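Local coordinates for protein signal transduction histidine kinase, LytS (Clostridium beijerinckii, PDB 5XSJ) that probably acts as a membrane-bound sensor kinase, using ATP to phosphorylate a protein histidine, and is represented here by its N-terminal helical-bundle part, at residues B[81-86]-B[115-120]; B[49-54]-B[90-95]; B[19-24]-B[62-67]. All coordinates share one frame; numbering follows the deposited sequence.

Contact 1: B[81-86]-B[115-120]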
loop_
_atom_site.group_PDB
_atom_site.type_symbol
_atom_site.label_atom_id
_atom_site.label_comp_id
_atom_site.label_asym_id
_atom_site.label_seq_id
_atom_site.Cartn_x
_atom_site.Cartn_y
_atom_site.Cartn_z
ATOM N N ASP B 81 1.132 22.536 -4.879
ATOM C CA ASP B 81 0.130 23.517 -4.447
ATOM C C ASP B 81 -1.287 22.973 -4.587
ATOM O O ASP B 81 -2.103 23.062 -3.667
ATOM C CB ASP B 81 0.288 24.802 -5.260
ATOM C CG ASP B 81 -0.440 25.998 -4.633
ATOM O OD1 ASP B 81 -0.675 26.004 -3.401
ATOM O OD2 ASP B 81 -0.773 26.938 -5.385
ATOM N N ASN B 82 -1.585 22.400 -5.748
ATOM C CA ASN B 82 -2.879 21.760 -5.952
ATOM C C ASN B 82 -3.112 20.569 -5.037
ATOM O O ASN B 82 -4.204 20.366 -4.544
ATOM C CB ASN B 82 -3.016 21.335 -7.401
ATOM C CG ASN B 82 -3.309 22.495 -8.291
ATOM O OD1 ASN B 82 -3.998 23.429 -7.876
ATOM N ND2 ASN B 82 -2.779 22.475 -9.505
ATOM N N THR B 83 -2.072 19.786 -4.796
ATOM C CA THR B 83 -2.213 18.611 -3.953
ATOM C C THR B 83 -2.485 19.043 -2.514
ATOM O O THR B 83 -3.272 18.414 -1.809
ATOM C CB THR B 83 -0.949 17.717 -4.042
ATOM O OG1 THR B 83 -0.730 17.370 -5.411
ATOM C CG2 THR B 83 -1.092 16.450 -3.225
ATOM N N LEU B 84 -1.852 20.128 -2.075
ATOM C CA LEU B 84 -2.148 20.660 -0.746
ATOM C C LEU B 84 -3.604 21.098 -0.648
ATOM O O LEU B 84 -4.269 20.821 0.354
ATOM C CB LEU B 84 -1.230 21.835 -0.399
ATOM C CG LEU B 84 -1.383 22.290 1.066
ATOM C CD1 LEU B 84 -0.844 21.222 2.011
ATOM C CD2 LEU B 84 -0.696 23.625 1.332
ATOM N N ASP B 85 -4.114 21.768 -1.682
ATOM C CA ASP B 85 -5.525 22.154 -1.692
ATOM C C ASP B 85 -6.422 20.918 -1.540
ATOM O O ASP B 85 -7.460 20.986 -0.871
ATOM C CB ASP B 85 -5.900 22.905 -2.978
ATOM C CG ASP B 85 -5.267 24.296 -3.072
ATOM O OD1 ASP B 85 -4.830 24.858 -2.045
ATOM O OD2 ASP B 85 -5.216 24.832 -4.198
ATOM N N SER B 86 -6.027 19.795 -2.154
ATOM C CA SER B 86 -6.809 18.556 -2.029
ATOM C C SER B 86 -6.786 18.025 -0.605
ATOM O O SER B 86 -7.775 17.525 -0.095
ATOM C CB SER B 86 -6.288 17.469 -2.975
ATOM O OG SER B 86 -6.521 17.800 -4.330
ATOM N N LYS B 115 -4.613 11.464 4.725
ATOM C CA LYS B 115 -3.304 10.848 4.999
ATOM C C LYS B 115 -2.532 10.599 3.720
ATOM O O LYS B 115 -1.334 10.882 3.634
ATOM C CB LYS B 115 -3.448 9.507 5.716
ATOM C CG LYS B 115 -4.310 9.509 6.974
ATOM C CD LYS B 115 -4.556 8.053 7.424
ATOM C CE LYS B 115 -5.417 7.994 8.656
ATOM N NZ LYS B 115 -4.790 8.842 9.714
ATOM N N ASN B 116 -3.215 10.004 2.745
ATOM C CA ASN B 116 -2.593 9.690 1.457
ATOM C C ASN B 116 -2.123 10.953 0.776
ATOM O O ASN B 116 -1.003 11.018 0.288
ATOM C CB ASN B 116 -3.567 8.943 0.520
ATOM C CG ASN B 116 -3.831 7.512 0.959
ATOM O OD1 ASN B 116 -3.024 6.914 1.670
ATOM N ND2 ASN B 116 -4.955 6.949 0.517
ATOM N N ILE B 117 -2.990 11.960 0.730
ATOM C CA ILE B 117 -2.638 13.176 0.019
ATOM C C ILE B 117 -1.478 13.892 0.715
ATOM O O ILE B 117 -0.591 14.424 0.056
ATOM C CB ILE B 117 -3.834 14.122 -0.115
ATOM C CG1 ILE B 117 -4.936 13.465 -0.952
ATOM C CG2 ILE B 117 -3.400 15.432 -0.761
ATOM C CD1 ILE B 117 -6.241 14.261 -0.966
ATOM N N ALA B 118 -1.464 13.876 2.044
ATOM C CA ALA B 118 -0.349 14.487 2.762
ATOM C C ALA B 118 0.957 13.796 2.365
ATOM O O ALA B 118 1.982 14.452 2.188
ATOM C CB ALA B 118 -0.580 14.425 4.274
ATOM N N SER B 119 0.914 12.479 2.162
ATOM C CA SER B 119 2.125 11.760 1.761
ATOM C C SER B 119 2.556 12.154 0.364
ATOM O O SER B 119 3.748 12.234 0.105
ATOM C CB SER B 119 1.940 10.240 1.846
ATOM O OG SER B 119 1.172 9.745 0.756
ATOM N N TYR B 120 1.617 12.426 -0.541
ATOM C CA TYR B 120 2.019 12.929 -1.865
ATOM C C TYR B 120 2.773 14.251 -1.722
ATOM O O TYR B 120 3.774 14.468 -2.406
ATOM C CB TYR B 120 0.820 13.143 -2.795
ATOM C CG TYR B 120 -0.091 11.949 -2.963
ATOM C CD1 TYR B 120 0.383 10.644 -2.834
ATOM C CD2 TYR B 120 -1.441 12.133 -3.245
ATOM C CE1 TYR B 120 -0.470 9.562 -2.979
ATOM C CE2 TYR B 120 -2.289 11.068 -3.406
ATOM C CZ TYR B 120 -1.811 9.789 -3.266
ATOM O OH TYR B 120 -2.684 8.750 -3.426
#

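Contact 2: B[49-54]-B[90-95]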
loop_
_atom_site.group_PDB
_atom_site.type_symbol
_atom_site.label_atom_id
_atom_site.label_comp_id
_atom_site.label_asym_id
_atom_site.label_seq_id
_atom_site.Cartn_x
_atom_site.Cartn_y
_atom_site.Cartn_z
ATOM N N GLU B 49 -6.595 23.613 16.000
ATOM C CA GLU B 49 -5.937 24.905 15.851
ATOM C C GLU B 49 -4.554 24.762 15.225
ATOM O O GLU B 49 -4.188 25.512 14.312
ATOM C CB GLU B 49 -5.828 25.602 17.213
ATOM C CG GLU B 49 -5.279 27.015 17.143
ATOM C CD GLU B 49 -4.994 27.603 18.523
ATOM O OE1 GLU B 49 -4.435 28.716 18.594
ATOM O OE2 GLU B 49 -5.309 26.942 19.537
ATOM N N SER B 50 -3.774 23.807 15.718
ATOM C CA SER B 50 -2.453 23.559 15.155
ATOM C C SER B 50 -2.538 22.969 13.749
ATOM O O SER B 50 -1.720 23.288 12.888
ATOM C CB SER B 50 -1.645 22.621 16.050
ATOM O OG SER B 50 -1.338 23.243 17.280
ATOM N N TYR B 51 -3.512 22.096 13.517
ATOM C CA TYR B 51 -3.729 21.552 12.167
ATOM C C TYR B 51 -3.890 22.694 11.178
ATOM O O TYR B 51 -3.297 22.713 10.106
ATOM C CB TYR B 51 -4.971 20.655 12.144
ATOM C CG TYR B 51 -5.787 20.792 10.876
ATOM C CD1 TYR B 51 -5.408 20.124 9.725
ATOM C CD2 TYR B 51 -6.940 21.579 10.823
ATOM C CE1 TYR B 51 -6.115 20.250 8.556
ATOM C CE2 TYR B 51 -7.686 21.707 9.620
ATOM C CZ TYR B 51 -7.243 21.020 8.497
ATOM O OH TYR B 51 -7.870 21.054 7.276
ATOM N N ASN B 52 -4.705 23.658 11.579
ATOM C CA ASN B 52 -5.090 24.750 10.711
ATOM C C ASN B 52 -3.945 25.731 10.492
ATOM O O ASN B 52 -3.660 26.114 9.354
ATOM C CB ASN B 52 -6.316 25.457 11.283
ATOM C CG ASN B 52 -6.806 26.567 10.389
ATOM O OD1 ASN B 52 -6.964 27.718 10.825
ATOM N ND2 ASN B 52 -7.023 26.237 9.114
ATOM N N ASN B 53 -3.271 26.110 11.576
ATOM C CA ASN B 53 -2.105 26.990 11.494
ATOM C C ASN B 53 -1.006 26.429 10.600
ATOM O O ASN B 53 -0.421 27.145 9.783
ATOM C CB ASN B 53 -1.532 27.253 12.893
ATOM C CG ASN B 53 -2.434 28.160 13.748
ATOM O OD1 ASN B 53 -3.478 28.634 13.299
ATOM N ND2 ASN B 53 -2.034 28.378 14.991
ATOM N N GLU B 54 -0.704 25.147 10.762
ATOM C CA GLU B 54 0.350 24.552 9.961
ATOM C C GLU B 54 -0.006 24.502 8.469
ATOM O O GLU B 54 0.870 24.759 7.647
ATOM C CB GLU B 54 0.696 23.160 10.493
ATOM C CG GLU B 54 1.306 23.192 11.897
ATOM C CD GLU B 54 2.730 23.739 11.911
ATOM O OE1 GLU B 54 3.489 23.532 10.941
ATOM O OE2 GLU B 54 3.107 24.385 12.899
ATOM N N SER B 90 -9.972 17.479 1.795
ATOM C CA SER B 90 -10.247 16.185 2.421
ATOM C C SER B 90 -10.243 16.263 3.936
ATOM O O SER B 90 -11.070 15.634 4.602
ATOM C CB SER B 90 -9.223 15.136 1.974
ATOM O OG SER B 90 -9.324 14.895 0.584
ATOM N N SER B 91 -9.290 17.013 4.485
ATOM C CA SER B 91 -9.198 17.147 5.931
ATOM C C SER B 91 -10.337 18.008 6.485
ATOM O O SER B 91 -10.842 17.754 7.573
ATOM C CB SER B 91 -7.837 17.732 6.325
ATOM O OG SER B 91 -7.532 18.884 5.558
ATOM N N LYS B 92 -10.759 19.020 5.740
ATOM C CA LYS B 92 -11.877 19.840 6.207
ATOM C C LYS B 92 -13.182 19.053 6.161
ATOM O O LYS B 92 -14.010 19.150 7.076
ATOM C CB LYS B 92 -11.997 21.135 5.388
ATOM C CG LYS B 92 -11.010 22.212 5.838
ATOM C CD LYS B 92 -11.236 23.568 5.152
ATOM C CE LYS B 92 -10.187 24.595 5.622
ATOM N NZ LYS B 92 -10.215 25.889 4.874
ATOM N N ASN B 93 -13.370 18.267 5.103
ATOM C CA ASN B 93 -14.554 17.423 5.025
ATOM C C ASN B 93 -14.588 16.410 6.164
ATOM O O ASN B 93 -15.646 16.154 6.736
ATOM C CB ASN B 93 -14.632 16.706 3.675
ATOM C CG ASN B 93 -14.931 17.654 2.534
ATOM O OD1 ASN B 93 -15.382 18.773 2.750
ATOM N ND2 ASN B 93 -14.659 17.224 1.319
ATOM N N THR B 94 -13.433 15.845 6.502
ATOM C CA THR B 94 -13.355 14.917 7.630
ATOM C C THR B 94 -13.734 15.632 8.927
ATOM O O THR B 94 -14.538 15.132 9.694
ATOM C CB THR B 94 -11.944 14.294 7.796
ATOM O OG1 THR B 94 -11.540 13.657 6.579
ATOM C CG2 THR B 94 -11.936 13.274 8.920
ATOM N N ILE B 95 -13.148 16.803 9.165
ATOM C CA ILE B 95 -13.397 17.554 10.392
ATOM C C ILE B 95 -14.880 17.898 10.500
ATOM O O ILE B 95 -15.498 17.785 11.557
ATOM C CB ILE B 95 -12.547 18.846 10.431
ATOM C CG1 ILE B 95 -11.071 18.509 10.621
ATOM C CG2 ILE B 95 -13.016 19.781 11.532
ATOM C CD1 ILE B 95 -10.192 19.726 10.559
#

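Contact 3: B[19-24]-B[62-67]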
loop_
_atom_site.group_PDB
_atom_site.type_symbol
_atom_site.label_atom_id
_atom_site.label_comp_id
_atom_site.label_asym_id
_atom_site.label_seq_id
_atom_site.Cartn_x
_atom_site.Cartn_y
_atom_site.Cartn_z
ATOM N N MET B 19 15.757 25.719 -0.241
ATOM C CA MET B 19 15.534 24.396 0.294
ATOM C C MET B 19 15.295 24.454 1.795
ATOM O O MET B 19 14.734 23.525 2.366
ATOM C CB MET B 19 16.683 23.456 -0.075
ATOM C CG MET B 19 17.953 23.585 0.700
ATOM S SD MET B 19 19.287 22.424 -0.194
ATOM C CE MET B 19 19.800 23.615 -1.649
ATOM N N LEU B 20 15.682 25.551 2.434
ATOM C CA LEU B 20 15.214 25.794 3.793
ATOM C C LEU B 20 13.694 25.937 3.800
ATOM O O LEU B 20 13.006 25.349 4.635
ATOM C CB LEU B 20 15.859 27.044 4.389
ATOM C CG LEU B 20 17.304 26.891 4.859
ATOM C CD1 LEU B 20 17.733 28.143 5.618
ATOM C CD2 LEU B 20 17.436 25.652 5.731
ATOM N N ILE B 21 13.181 26.721 2.855
ATOM C CA ILE B 21 11.747 26.969 2.759
ATOM C C ILE B 21 11.009 25.675 2.415
ATOM O O ILE B 21 9.955 25.377 2.991
ATOM C CB ILE B 21 11.421 28.059 1.703
ATOM C CG1 ILE B 21 12.031 29.404 2.134
ATOM C CG2 ILE B 21 9.899 28.200 1.530
ATOM C CD1 ILE B 21 11.852 30.549 1.137
ATOM N N THR B 22 11.586 24.908 1.497
ATOM C CA THR B 22 11.026 23.632 1.073
ATOM C C THR B 22 10.970 22.672 2.257
ATOM O O THR B 22 9.982 21.970 2.451
ATOM C CB THR B 22 11.854 23.027 -0.080
ATOM O OG1 THR B 22 11.703 23.854 -1.239
ATOM C CG2 THR B 22 11.390 21.626 -0.417
ATOM N N ASN B 23 12.017 22.667 3.072
ATOM C CA ASN B 23 11.991 21.853 4.271
ATOM C C ASN B 23 10.945 22.359 5.279
ATOM O O ASN B 23 10.323 21.572 5.987
ATOM C CB ASN B 23 13.373 21.809 4.914
ATOM C CG ASN B 23 13.400 20.957 6.165
ATOM O OD1 ASN B 23 13.191 19.751 6.107
ATOM N ND2 ASN B 23 13.659 21.583 7.301
ATOM N N GLU B 24 10.737 23.670 5.343
ATOM C CA GLU B 24 9.748 24.205 6.267
ATOM C C GLU B 24 8.352 23.772 5.857
ATOM O O GLU B 24 7.534 23.414 6.698
ATOM C CB GLU B 24 9.832 25.737 6.334
ATOM C CG GLU B 24 10.976 26.229 7.214
ATOM C CD GLU B 24 11.286 27.713 7.025
ATOM O OE1 GLU B 24 10.414 28.475 6.539
ATOM O OE2 GLU B 24 12.413 28.112 7.376
ATOM N N ILE B 62 4.481 27.799 -0.016
ATOM C CA ILE B 62 4.414 27.270 -1.381
ATOM C C ILE B 62 4.151 28.421 -2.363
ATOM O O ILE B 62 4.777 28.510 -3.427
ATOM C CB ILE B 62 3.323 26.190 -1.533
ATOM C CG1 ILE B 62 3.708 24.929 -0.751
ATOM C CG2 ILE B 62 3.119 25.844 -3.011
ATOM C CD1 ILE B 62 2.580 23.942 -0.634
ATOM N N GLY B 63 3.223 29.302 -1.994
ATOM C CA GLY B 63 2.944 30.498 -2.775
ATOM C C GLY B 63 4.183 31.364 -2.945
ATOM O O GLY B 63 4.427 31.910 -4.013
ATOM N N ASN B 64 4.983 31.476 -1.893
ATOM C CA ASN B 64 6.183 32.288 -1.969
ATOM C C ASN B 64 7.179 31.724 -2.975
ATOM O O ASN B 64 7.704 32.461 -3.799
ATOM C CB ASN B 64 6.834 32.421 -0.593
ATOM C CG ASN B 64 8.092 33.284 -0.628
ATOM O OD1 ASN B 64 8.027 34.479 -0.934
ATOM N ND2 ASN B 64 9.239 32.684 -0.317
ATOM N N LEU B 65 7.434 30.420 -2.910
ATOM C CA LEU B 65 8.323 29.751 -3.870
ATOM C C LEU B 65 7.823 29.862 -5.304
ATOM O O LEU B 65 8.621 29.932 -6.232
ATOM C CB LEU B 65 8.487 28.268 -3.517
ATOM C CG LEU B 65 9.264 27.920 -2.248
ATOM C CD1 LEU B 65 9.289 26.412 -2.037
ATOM C CD2 LEU B 65 10.684 28.473 -2.330
ATOM N N LYS B 66 6.504 29.864 -5.483
ATOM C CA LYS B 66 5.914 29.946 -6.821
ATOM C C LYS B 66 6.213 31.283 -7.464
ATOM O O LYS B 66 6.258 31.390 -8.688
ATOM C CB LYS B 66 4.399 29.744 -6.785
ATOM C CG LYS B 66 3.959 28.335 -6.427
ATOM C CD LYS B 66 2.754 27.889 -7.238
ATOM C CE LYS B 66 1.510 28.628 -6.847
ATOM N NZ LYS B 66 0.324 28.104 -7.591
ATOM N N LYS B 67 6.401 32.301 -6.629
ATOM C CA LYS B 67 6.741 33.638 -7.097
ATOM C C LYS B 67 8.090 33.637 -7.802
ATOM O O LYS B 67 8.274 34.326 -8.806
ATOM C CB LYS B 67 6.764 34.628 -5.931
ATOM C CG LYS B 67 5.451 35.338 -5.669
ATOM C CD LYS B 67 5.462 35.996 -4.284
ATOM C CE LYS B 67 6.797 36.690 -4.005
ATOM N NZ LYS B 67 6.937 37.150 -2.591
#

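Contact 1: B[81-86]-B[115-120]
Within the antiparallel four-helix bundle, T83 of helix 73-99 and I117 of helix 104-133 are the nearest pair of the two segments, whose axes run only 8.9 Å apart at 162°. The methyl T83 CG2 meets I117 CG2 at 3.5 Å, and that same isoleucine methyl also sits 3.2 Å from the backbone O of T83, a tight fit. I117 CG2 is placed there by lying trans to its own backbone N, while the other branch runs on so that CD1 rests 3.8 Å from S86 CB, one turn further along. T83 CG2 also touches Y120 CB at 3.8 Å, near the plane of the phenol ring and at its edge. One face of that ring lies over N116 O, in its own helix. The small T83 and S86 are consistent with the close approach. Their hydroxyls are spent elsewhere: T83 OG1 on D79 O, S86 OG on the backbone of a chain of another protein, one of whose acidic side chains also bonds Y120 OH. That partner packs on all four contact residues. Within the chain I117 also packs on Y87 and S90, and L84 packs on helices 45-67 and 15-42.

Contact 2: B[49-54]-B[90-95]
Y51 on helix 45-67 reaches across to S91, K92 and I95 on helix 73-99 and makes nearly the whole contact by itself. Its CB points at the opposite helix. The first torsion, 142°, is well away from a staggered value, so the ring is carried over probably at some cost in strain. From CG the ring splits into two sides. On one side CD2 and then CE2 come up against the end of I95, with CE2 3.3 Å from I95 CD1, a close apolar touch made by two side chains arriving from opposite directions. On the other side CE1 lies 3.6 Å from S91 OG and 3.8 Å from S91 CB. The tip is polar: Y51 OH gives a hydrogen bond to S91 OG at 2.8 Å, with the serine oxygen near the ring plane, at the edge. The same OH lies 3.6 Å from K92 CG, so the aliphatic start of the lysine borders the phenol end.

S91 OG takes the place between its backbone N and carbonyl carbon (chi1 49°). There its own proton can go to Y87 O, the strongest partner, with I88 O also in bonding range, so the serine oxygen that receives the tyrosine is itself held against the backbone. At the tyrosine's own backbone, Y51 O bonds S32 OG of helix 15-42.

The segment axes stand 12.3 Å apart, and the large aromatic spans most of that distance. T94, on another side of its helix, packs on F36 and Y107. The arrangement is that of neighbouring antiparallel helices in an up-and-down four-helix bundle, with a tyrosine–serine hydrogen bond well along the helices from the turn that joins them.

Contact 3: B[19-24]-B[62-67]
I21 of helix 15-42 and L65 of helix 45-67 supply the apolar part. Their side chains slide past each other in opposite directions, so branches lie alongside rather than end against end: I21 CG2 is 3.8 Å from L65 CG, and both leucine methyls lie close by. The leucine fork thus wraps one isoleucine methyl.

Mixed polar–apolar touches flank this pair. Crossing L65 at about a right angle, T22 brings OG1 to 3.6 Å from L65 CD1; that hydroxyl is already hydrogen-bonded to N18 O, a turn back in its own helix, so it meets the methyl without seeking a partner across the gap. N64 crosses I21 in much the same manner, its ND2 3.7 Å from I21 CD1. With CG trans to the backbone N (chi1 -179°), the asparagine points its ND2 at the isoleucine end, which lies close to the amide plane, while OD1 takes a weak bond from K67 NZ.

Charge pairing lies just beside the contact: E24 with K61 ties the same two helices, and K66 with D81 reaches helix 73-99. N23 bonds E134 of the second subunit.

No hydrogen bond or salt bridge joins the two segments, and L65 reaches on to I25 and L77 to join the bundle interior. With the T22 hydroxyl satisfied by N18 O, cohesion between the segments is therefore by shape and dispersion, at axes 10.3 Å apart and 152°.

How the contacts relate
Contacts 1 and 2 share helix 73-99 and lie about 12 Å apart, centre to centre; they touch where I117 CD1 packs 3.5 Å from S90 OG. Contact 3 lies about 16 Å from contact 1, between centres, and is tied to it by the salt bridge D81 OD2 to K66 NZ, 2.7 Å, with I62 packed on D81 and L84 beside it. Contacts 2 and 3 both use helix 45-67 but sit on opposite sides of the chain's centre, about 21 Å apart between centres. Together they sample three of the bundle's helix pairs along its length. Kinase catalysis presumably belongs to the part of the protein missing from this chain.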